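Local atomic coordinates of phage-like element PBSX protein XepA (Bacillus subtilis, PDB entry 6IA5), a protein that is of unknown function, does not seem to take part in host cell lysis, and assembles as a pentamer. Residues I42-A47 and F133-S138; S68-W73 and Y119-V124; L226-V231 and W249-K254. All coordinates share one frame; numbering follows the deposited sequence.

In the fold
Interactions 1 and 2 belong to the same beta sandwich in the N-terminal half of the chain. Interaction 3 lies in the C-terminal domain, its centre about 76 Å from that of interaction 1. Interaction 1 pairs an outer strand with its neighbour in one sheet and is partly solvent-exposed. Interaction 2 is part of the buried core between that sheet and the facing one, held by packing alone. The two touch, because strands 69-76 and 133-140 are sheet neighbours: S138 O lies 2.9 Å from K71 N. Interaction 3 again pairs antiparallel strands, here inner ones; both pairings combine backbone bonds with a bridging water. All three lie near or at subunit borders of the pentamer.

Interaction 1. Residues I42-A47 and F133-S138; sequences ILTNAA and FVLYQS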
loop_
_atom_site.group_PDB
_atom_site.type_symbol
_atom_site.label_atom_id
_atom_site.label_comp_id
_atom_site.label_asym_id
_atom_site.label_seq_id
_atom_site.Cartn_x
_atom_site.Cartn_y
_atom_site.Cartn_z
ATOM N N ILE E 42 17.691 7.294 -34.470
ATOM C CA ILE E 42 18.139 6.088 -35.157
ATOM C C ILE E 42 19.670 6.048 -35.115
ATOM O O ILE E 42 20.322 6.987 -35.548
ATOM C CB ILE E 42 17.532 5.930 -36.571
ATOM C CG1 ILE E 42 17.959 4.602 -37.208
ATOM C CG2 ILE E 42 17.853 7.126 -37.474
ATOM C CD1 ILE E 42 17.201 4.246 -38.490
ATOM N N LEU E 43 20.236 4.988 -34.524
ATOM C CA LEU E 43 21.676 4.903 -34.364
ATOM C C LEU E 43 22.338 4.406 -35.651
ATOM O O LEU E 43 23.440 4.843 -35.978
ATOM C CB LEU E 43 22.019 3.933 -33.231
ATOM C CG LEU E 43 21.595 4.331 -31.821
ATOM C CD1 LEU E 43 22.323 3.467 -30.820
ATOM C CD2 LEU E 43 21.886 5.806 -31.540
ATOM N N THR E 44 21.686 3.449 -36.331
ATOM C CA THR E 44 22.228 2.851 -37.541
ATOM C C THR E 44 21.092 2.171 -38.294
ATOM O O THR E 44 20.132 1.692 -37.677
ATOM C CB THR E 44 23.343 1.837 -37.203
ATOM O OG1 THR E 44 23.866 1.315 -38.429
ATOM C CG2 THR E 44 22.876 0.674 -36.348
ATOM N N ASN E 45 21.209 2.118 -39.621
ATOM C CA ASN E 45 20.396 1.208 -40.414
ATOM C C ASN E 45 21.258 0.398 -41.394
ATOM O O ASN E 45 20.739 -0.131 -42.372
ATOM C CB ASN E 45 19.254 1.922 -41.133
ATOM C CG ASN E 45 19.749 2.891 -42.190
ATOM O OD1 ASN E 45 20.948 3.090 -42.353
ATOM N ND2 ASN E 45 18.836 3.482 -42.931
ATOM N N ALA E 46 22.553 0.281 -41.108
ATOM C CA ALA E 46 23.476 -0.434 -41.980
ATOM C C ALA E 46 23.445 -1.929 -41.666
ATOM O O ALA E 46 23.794 -2.331 -40.552
ATOM C CB ALA E 46 24.871 0.145 -41.827
ATOM N N ALA E 47 23.051 -2.735 -42.662
ATOM C CA ALA E 47 22.955 -4.190 -42.538
ATOM C C ALA E 47 24.326 -4.795 -42.215
ATOM O O ALA E 47 25.318 -4.380 -42.784
ATOM C CB ALA E 47 22.376 -4.764 -43.810
ATOM N N PHE E 133 17.996 -3.772 -41.137
ATOM C CA PHE E 133 18.331 -3.530 -39.735
ATOM C C PHE E 133 18.108 -2.063 -39.367
ATOM O O PHE E 133 18.580 -1.183 -40.071
ATOM C CB PHE E 133 19.802 -3.880 -39.491
ATOM C CG PHE E 133 20.358 -3.666 -38.099
ATOM C CD1 PHE E 133 19.635 -4.021 -36.961
ATOM C CD2 PHE E 133 21.635 -3.140 -37.930
ATOM C CE1 PHE E 133 20.180 -3.828 -35.696
ATOM C CE2 PHE E 133 22.172 -2.951 -36.663
ATOM C CZ PHE E 133 21.446 -3.302 -35.548
ATOM N N VAL E 134 17.407 -1.805 -38.250
ATOM C CA VAL E 134 17.336 -0.474 -37.647
ATOM C C VAL E 134 17.510 -0.624 -36.139
ATOM O O VAL E 134 17.028 -1.595 -35.541
ATOM C CB VAL E 134 16.030 0.287 -37.948
ATOM C CG1 VAL E 134 15.880 0.670 -39.412
ATOM C CG2 VAL E 134 14.795 -0.469 -37.469
ATOM N N LEU E 135 18.185 0.364 -35.541
ATOM C CA LEU E 135 18.417 0.393 -34.109
ATOM C C LEU E 135 18.118 1.798 -33.599
ATOM O O LEU E 135 18.719 2.755 -34.075
ATOM C CB LEU E 135 19.878 0.003 -33.863
ATOM C CG LEU E 135 20.314 -0.056 -32.397
ATOM C CD1 LEU E 135 19.442 -1.005 -31.580
ATOM C CD2 LEU E 135 21.781 -0.481 -32.316
ATOM N N TYR E 136 17.168 1.914 -32.653
ATOM C CA TYR E 136 16.714 3.193 -32.103
ATOM C C TYR E 136 17.084 3.300 -30.630
ATOM O O TYR E 136 17.046 2.303 -29.898
ATOM C CB TYR E 136 15.187 3.342 -32.235
ATOM C CG TYR E 136 14.740 3.767 -33.614
ATOM C CD1 TYR E 136 14.635 2.849 -34.656
ATOM C CD2 TYR E 136 14.482 5.097 -33.897
ATOM C CE1 TYR E 136 14.233 3.238 -35.929
ATOM C CE2 TYR E 136 14.075 5.511 -35.163
ATOM C CZ TYR E 136 13.975 4.580 -36.179
ATOM O OH TYR E 136 13.573 4.998 -37.410
ATOM N N GLN E 137 17.372 4.535 -30.204
ATOM C CA GLN E 137 17.783 4.802 -28.835
ATOM C C GLN E 137 17.007 5.999 -28.280
ATOM O O GLN E 137 16.997 7.061 -28.902
ATOM C CB GLN E 137 19.278 5.094 -28.807
ATOM C CG GLN E 137 19.830 5.322 -27.398
ATOM C CD GLN E 137 21.331 5.472 -27.445
ATOM O OE1 GLN E 137 21.856 6.538 -27.811
ATOM N NE2 GLN E 137 22.040 4.396 -27.108
ATOM N N SER E 138 16.369 5.800 -27.110
ATOM C CA SER E 138 15.739 6.881 -26.359
ATOM C C SER E 138 16.510 7.078 -25.053
ATOM O O SER E 138 17.016 6.112 -24.482
ATOM C CB SER E 138 14.280 6.602 -26.065
ATOM O OG SER E 138 13.512 6.548 -27.262
HETATM O O HOH W 1 18.743 -2.036 -42.922
#
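Strand 42-44 runs antiparallel to strand 133-138 at a splayed angle of 137°, with the axes 4.6 Å apart at their closest. L43 N donates to L135 O at 2.7 Å, nearly along the C=O axis. L135 N returns a long, bent bond to T44 O, 3.2 Å. I42 and Y136 form a non-hydrogen-bonded pair. Here the Y136 ring lies across I42, with I42 CB over one ring face at 4.0 Å from the centroid, a CH-pi contact. I42 CG1 is anti to the backbone N (chi1 -176°). The chain then stays extended, so I42 CD1 passes the phenol end of Y136 and reaches V134 CG1 at 3.9 Å. V134 and Y136 also pack on L62 and G63 of a second subunit, so this face borders the pentamer interface.

This is the edge of a four-stranded antiparallel sheet in a beta sandwich, with 41-44 outermost within the chain. T44 and L135 lie on the other face, toward the facing sheet. The backbone turns at L43 (psi -38°), so its side chain also reaches that side, as do F133 and Q137. Both methyls of L43 lie against the Q137 side chain, CD2 3.8 Å from Q137 OE1. The Q137 amide is itself held by Q56, whose OE1 accepts from NE2. T44 CG2 meets F133 CE2 at 3.7 Å and also touches L135 CB. T44 OG1, anti to its own N, accepts from A46 N in an ST turn. A46 O then sits at the F133 ring edge, near its plane. Beyond the last direct backbone bond, water 1 continues the link: it donates to N45 O and accepts from F133 N at 2.6 Å.

Interaction 2. Residues S68-W73 and Y119-V124; sequences SKVKGW and YRFRYV
Strands 69-73 and 119-124 run nearly parallel, 19° apart, but in different sheets, with their axes 9.1 Å from each other. F121 fills the gap between them. Its CG is anti to the carbonyl carbon (chi1 -75°), which sends the ring straight at the other strand. The far end of the ring does the touching. F121 CE2 and CZ press on G72 CA, CE2 at 3.4 Å. K71 O meets the edge of the ring, 3.5 Å from F121 CZ. G72 has no side chain, so the ring can come right up to the backbone.

This is the core of a beta sandwich: two four-stranded antiparallel sheets, each with strand order 1-4-2-3, meet face to face. V70 joins F121 tip to tip. V70 CG2, anti to the backbone N, lies 3.7 Å from F121 CE1. Q137 packs on both V70 and F121 from the neighbouring strand.

The packing loosens toward Y119, where V70 CG2 comes no nearer than 4.2 Å to Y119 CD2. The outer faces are polar and partly exposed, at K71, R120 and R122. K71 points away from the core, and its CG lies over one face of the W73 indole. K69 reaches D145 of a second subunit in a salt bridge. On the opposite sheet R120 and R122 share E85 through salt bridges.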
loop_
_atom_site.group_PDB
_atom_site.type_symbol
_atom_site.label_atom_id
_atom_site.label_comp_id
_atom_site.label_asym_id
_atom_site.label_seq_id
_atom_site.Cartn_x
_atom_site.Cartn_y
_atom_site.Cartn_z
ATOM N N SER E 68 19.804 10.171 -17.497
ATOM C CA SER E 68 19.627 9.277 -16.356
ATOM C C SER E 68 19.337 7.837 -16.793
ATOM O O SER E 68 19.554 6.910 -16.015
ATOM C CB SER E 68 18.524 9.804 -15.462
ATOM O OG SER E 68 17.308 9.792 -16.206
ATOM N N LYS E 69 18.807 7.647 -18.010
ATOM C CA LYS E 69 18.305 6.326 -18.394
ATOM C C LYS E 69 18.279 6.206 -19.913
ATOM O O LYS E 69 18.292 7.209 -20.638
ATOM C CB LYS E 69 16.876 6.092 -17.855
ATOM C CG LYS E 69 15.827 7.088 -18.329
ATOM C CD LYS E 69 14.437 6.831 -17.709
ATOM C CE LYS E 69 13.387 7.762 -18.273
ATOM N NZ LYS E 69 12.077 7.623 -17.580
ATOM N N VAL E 70 18.226 4.960 -20.394
ATOM C CA VAL E 70 18.310 4.706 -21.820
ATOM C C VAL E 70 17.448 3.497 -22.146
ATOM O O VAL E 70 17.275 2.606 -21.313
ATOM C CB VAL E 70 19.780 4.522 -22.282
ATOM C CG1 VAL E 70 20.445 3.286 -21.695
ATOM C CG2 VAL E 70 19.901 4.513 -23.808
ATOM N N LYS E 71 16.895 3.494 -23.358
ATOM C CA LYS E 71 16.080 2.380 -23.807
ATOM C C LYS E 71 16.342 2.186 -25.292
ATOM O O LYS E 71 16.549 3.166 -26.011
ATOM C CB LYS E 71 14.596 2.652 -23.547
ATOM C CG LYS E 71 13.669 1.494 -23.887
ATOM C CD LYS E 71 12.244 1.738 -23.428
ATOM C CE LYS E 71 11.377 0.519 -23.687
ATOM N NZ LYS E 71 9.996 0.769 -23.279
ATOM N N GLY E 72 16.292 0.923 -25.744
ATOM C CA GLY E 72 16.583 0.618 -27.137
ATOM C C GLY E 72 15.504 -0.227 -27.808
ATOM O O GLY E 72 14.788 -0.982 -27.140
ATOM N N TRP E 73 15.410 -0.088 -29.141
ATOM C CA TRP E 73 14.576 -0.937 -29.979
ATOM C C TRP E 73 15.410 -1.393 -31.170
ATOM O O TRP E 73 16.073 -0.577 -31.799
ATOM C CB TRP E 73 13.370 -0.174 -30.502
ATOM C CG TRP E 73 12.386 0.242 -29.450
ATOM C CD1 TRP E 73 11.212 -0.374 -29.127
ATOM C CD2 TRP E 73 12.509 1.377 -28.579
ATOM N NE1 TRP E 73 10.579 0.319 -28.125
ATOM C CE2 TRP E 73 11.352 1.394 -27.767
ATOM C CE3 TRP E 73 13.465 2.388 -28.428
ATOM C CZ2 TRP E 73 11.133 2.378 -26.803
ATOM C CZ3 TRP E 73 13.243 3.364 -27.481
ATOM C CH2 TRP E 73 12.090 3.359 -26.682
ATOM N N TYR E 119 27.553 5.580 -21.782
ATOM C CA TYR E 119 26.705 4.463 -22.180
ATOM C C TYR E 119 26.898 4.220 -23.676
ATOM O O TYR E 119 27.331 5.126 -24.396
ATOM C CB TYR E 119 25.227 4.722 -21.825
ATOM C CG TYR E 119 24.617 5.951 -22.450
ATOM C CD1 TYR E 119 24.771 7.204 -21.862
ATOM C CD2 TYR E 119 23.897 5.878 -23.640
ATOM C CE1 TYR E 119 24.236 8.348 -22.437
ATOM C CE2 TYR E 119 23.339 7.016 -24.214
ATOM C CZ TYR E 119 23.509 8.252 -23.612
ATOM O OH TYR E 119 22.994 9.372 -24.204
ATOM N N ARG E 120 26.545 3.003 -24.134
ATOM C CA ARG E 120 26.498 2.729 -25.559
ATOM C C ARG E 120 25.617 1.511 -25.799
ATOM O O ARG E 120 25.383 0.711 -24.883
ATOM C CB ARG E 120 27.911 2.417 -26.097
ATOM C CG ARG E 120 28.388 1.011 -25.752
ATOM C CD ARG E 120 29.760 0.722 -26.361
ATOM N NE ARG E 120 30.190 -0.624 -26.009
ATOM C CZ ARG E 120 31.401 -1.117 -26.277
ATOM N NH1 ARG E 120 32.275 -0.385 -26.941
ATOM N NH2 ARG E 120 31.739 -2.328 -25.864
ATOM N N PHE E 121 25.129 1.408 -27.039
ATOM C CA PHE E 121 24.557 0.179 -27.547
ATOM C C PHE E 121 25.633 -0.533 -28.364
ATOM O O PHE E 121 26.399 0.105 -29.087
ATOM C CB PHE E 121 23.359 0.476 -28.457
ATOM C CG PHE E 121 22.097 0.904 -27.740
ATOM C CD1 PHE E 121 22.083 1.108 -26.363
ATOM C CD2 PHE E 121 20.926 1.109 -28.454
ATOM C CE1 PHE E 121 20.916 1.515 -25.714
ATOM C CE2 PHE E 121 19.769 1.529 -27.805
ATOM C CZ PHE E 121 19.764 1.734 -26.444
ATOM N N ARG E 122 25.654 -1.860 -28.234
ATOM C CA ARG E 122 26.470 -2.719 -29.075
ATOM C C ARG E 122 25.566 -3.854 -29.543
ATOM O O ARG E 122 24.967 -4.553 -28.727
ATOM C CB ARG E 122 27.712 -3.199 -28.305
ATOM C CG ARG E 122 28.647 -4.102 -29.102
ATOM C CD ARG E 122 29.937 -4.441 -28.352
ATOM N NE ARG E 122 29.691 -5.135 -27.091
ATOM C CZ ARG E 122 29.467 -6.444 -26.948
ATOM N NH1 ARG E 122 29.545 -7.262 -27.987
ATOM N NH2 ARG E 122 29.136 -6.940 -25.768
ATOM N N TYR E 123 25.444 -4.009 -30.863
ATOM C CA TYR E 123 24.583 -5.024 -31.437
ATOM C C TYR E 123 25.450 -6.039 -32.189
ATOM O O TYR E 123 26.196 -5.645 -33.080
ATOM C CB TYR E 123 23.591 -4.384 -32.409
ATOM C CG TYR E 123 22.573 -5.369 -32.920
ATOM C CD1 TYR E 123 22.870 -6.239 -33.962
ATOM C CD2 TYR E 123 21.322 -5.459 -32.329
ATOM C CE1 TYR E 123 21.941 -7.166 -34.411
ATOM C CE2 TYR E 123 20.381 -6.386 -32.760
ATOM C CZ TYR E 123 20.696 -7.240 -33.809
ATOM O OH TYR E 123 19.786 -8.168 -34.243
ATOM N N VAL E 124 25.338 -7.325 -31.831
ATOM C CA VAL E 124 26.098 -8.376 -32.502
ATOM C C VAL E 124 25.147 -9.214 -33.354
ATOM O O VAL E 124 24.249 -9.866 -32.817
ATOM C CB VAL E 124 26.873 -9.260 -31.506
ATOM C CG1 VAL E 124 27.670 -10.358 -32.216
ATOM C CG2 VAL E 124 27.783 -8.438 -30.593
#

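Interaction 3. Residues L226-V231 and W249-K254; sequences LPIRGV and WAFDIK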
loop_
_atom_site.group_PDB
_atom_site.type_symbol
_atom_site.label_atom_id
_atom_site.label_comp_id
_atom_site.label_asym_id
_atom_site.label_seq_id
_atom_site.Cartn_x
_atom_site.Cartn_y
_atom_site.Cartn_z
ATOM N N LEU E 226 3.985 -12.834 43.274
ATOM C CA LEU E 226 2.876 -13.768 43.385
ATOM C C LEU E 226 3.361 -15.138 42.919
ATOM O O LEU E 226 3.999 -15.240 41.867
ATOM C CB LEU E 226 1.742 -13.289 42.472
ATOM C CG LEU E 226 1.137 -11.942 42.860
ATOM C CD1 LEU E 226 0.628 -11.197 41.629
ATOM C CD2 LEU E 226 0.023 -12.147 43.876
ATOM N N PRO E 227 3.051 -16.221 43.661
ATOM C CA PRO E 227 3.489 -17.560 43.261
ATOM C C PRO E 227 2.738 -17.981 42.003
ATOM O O PRO E 227 1.542 -17.747 41.883
ATOM C CB PRO E 227 3.107 -18.468 44.441
ATOM C CG PRO E 227 2.652 -17.522 45.552
ATOM C CD PRO E 227 2.246 -16.222 44.890
ATOM N N ILE E 228 3.461 -18.602 41.068
ATOM C CA ILE E 228 2.860 -19.157 39.858
ATOM C C ILE E 228 3.256 -20.626 39.740
ATOM O O ILE E 228 4.227 -21.060 40.360
ATOM C CB ILE E 228 3.288 -18.339 38.621
ATOM C CG1 ILE E 228 4.809 -18.381 38.428
ATOM C CG2 ILE E 228 2.793 -16.904 38.783
ATOM C CD1 ILE E 228 5.301 -17.746 37.165
ATOM N N ARG E 229 2.486 -21.376 38.943
ATOM C CA ARG E 229 2.679 -22.809 38.794
ATOM C C ARG E 229 3.197 -23.083 37.386
ATOM O O ARG E 229 2.735 -22.474 36.416
ATOM C CB ARG E 229 1.373 -23.563 39.074
ATOM C CG ARG E 229 0.244 -23.243 38.099
ATOM C CD ARG E 229 -1.081 -23.881 38.451
ATOM N NE ARG E 229 -1.941 -23.832 37.291
ATOM C CZ ARG E 229 -2.698 -22.793 36.989
ATOM N NH1 ARG E 229 -2.535 -21.658 37.645
ATOM N NH2 ARG E 229 -3.610 -22.891 36.042
ATOM N N GLY E 230 4.166 -23.994 37.288
ATOM C CA GLY E 230 4.670 -24.436 36.000
ATOM C C GLY E 230 4.405 -25.934 35.831
ATOM O O GLY E 230 4.079 -26.616 36.808
ATOM N N VAL E 231 4.558 -26.419 34.595
ATOM C CA VAL E 231 4.378 -27.825 34.291
ATOM C C VAL E 231 5.698 -28.380 33.758
ATOM O O VAL E 231 6.201 -27.908 32.734
ATOM C CB VAL E 231 3.227 -28.014 33.277
ATOM C CG1 VAL E 231 3.051 -29.490 32.912
ATOM C CG2 VAL E 231 1.907 -27.495 33.845
ATOM N N TRP E 249 10.385 -26.220 32.754
ATOM C CA TRP E 249 9.064 -25.933 33.283
ATOM C C TRP E 249 8.367 -24.971 32.330
ATOM O O TRP E 249 8.957 -23.960 31.958
ATOM C CB TRP E 249 9.204 -25.321 34.675
ATOM C CG TRP E 249 9.737 -26.268 35.710
ATOM C CD1 TRP E 249 11.049 -26.547 36.006
ATOM C CD2 TRP E 249 8.937 -27.067 36.604
ATOM N NE1 TRP E 249 11.114 -27.463 37.027
ATOM C CE2 TRP E 249 9.836 -27.797 37.416
ATOM C CE3 TRP E 249 7.557 -27.220 36.800
ATOM C CZ2 TRP E 249 9.387 -28.659 38.418
ATOM C CZ3 TRP E 249 7.118 -28.081 37.780
ATOM C CH2 TRP E 249 8.027 -28.789 38.581
ATOM N N ALA E 250 7.115 -25.289 31.975
ATOM C CA ALA E 250 6.307 -24.490 31.072
ATOM C C ALA E 250 5.316 -23.656 31.877
ATOM O O ALA E 250 4.644 -24.189 32.757
ATOM C CB ALA E 250 5.604 -25.389 30.074
ATOM N N PHE E 251 5.214 -22.354 31.546
ATOM C CA PHE E 251 4.319 -21.447 32.259
ATOM C C PHE E 251 3.430 -20.696 31.276
ATOM O O PHE E 251 3.871 -20.294 30.200
ATOM C CB PHE E 251 5.106 -20.372 33.016
ATOM C CG PHE E 251 6.049 -20.907 34.058
ATOM C CD1 PHE E 251 7.323 -21.340 33.721
ATOM C CD2 PHE E 251 5.643 -20.998 35.384
ATOM C CE1 PHE E 251 8.183 -21.838 34.691
ATOM C CE2 PHE E 251 6.496 -21.507 36.352
ATOM C CZ PHE E 251 7.763 -21.916 36.004
ATOM N N ASP E 252 2.182 -20.492 31.687
ATOM C CA ASP E 252 1.270 -19.567 31.044
ATOM C C ASP E 252 1.440 -18.215 31.729
ATOM O O ASP E 252 1.130 -18.087 32.911
ATOM C CB ASP E 252 -0.172 -20.077 31.154
ATOM C CG ASP E 252 -1.245 -19.097 30.681
ATOM O OD1 ASP E 252 -0.898 -18.075 30.008
ATOM O OD2 ASP E 252 -2.435 -19.368 30.967
ATOM N N ILE E 253 1.922 -17.206 30.988
ATOM C CA ILE E 253 2.306 -15.968 31.657
ATOM C C ILE E 253 1.433 -14.790 31.217
ATOM O O ILE E 253 1.739 -13.644 31.573
ATOM C CB ILE E 253 3.813 -15.687 31.462
ATOM C CG1 ILE E 253 4.190 -15.526 29.985
ATOM C CG2 ILE E 253 4.653 -16.753 32.171
ATOM C CD1 ILE E 253 5.612 -15.044 29.785
ATOM N N LYS E 254 0.380 -15.073 30.430
ATOM C CA LYS E 254 -0.549 -14.048 29.976
ATOM C C LYS E 254 -1.062 -13.244 31.169
ATOM O O LYS E 254 -1.586 -13.800 32.129
ATOM C CB LYS E 254 -1.762 -14.654 29.262
ATOM C CG LYS E 254 -1.588 -14.962 27.783
ATOM C CD LYS E 254 -2.899 -15.299 27.075
ATOM C CE LYS E 254 -3.799 -16.290 27.792
ATOM N NZ LYS E 254 -3.149 -17.592 28.074
HETATM O O HOH W 2 1.437 -21.664 34.051
#
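V231 and A250 form an antiparallel hydrogen-bonded pair, and each satisfies the other's backbone. V231 N donates to A250 O at 2.9 Å, in the carbonyl plane on a lone pair. A250 N donates to V231 O at the same 2.9 Å, but from above the carbonyl plane. Further along, the strands part and water 2 bridges them. It donates to R229 O and accepts from D252 N at 2.7 Å.

The pair belongs to the curled antiparallel sheet of the C-terminal domain, where 225-232 lies between 211-219 and 247-252. G230 lets the F251 ring lie against the backbone: G230 CA sits over one ring face, 3.9 Å from the centroid. I228 CD1 crosses to F251 CD2 at 3.7 Å. F216 meets F251 edge-to-face. G230 O lies at the edge of the W249 ring, whose NE1 donates to E247 OE2.

Where the strand 249-252 ends, D252 OD1 takes two donors, both from above the carboxylate plane. K254 N closes an Asx turn, and K254 NZ, in one of its two conformers, adds a salt bridge to D252 OD1 at 3.0 Å. P227 O accepts from T233 OG1 of a third subunit.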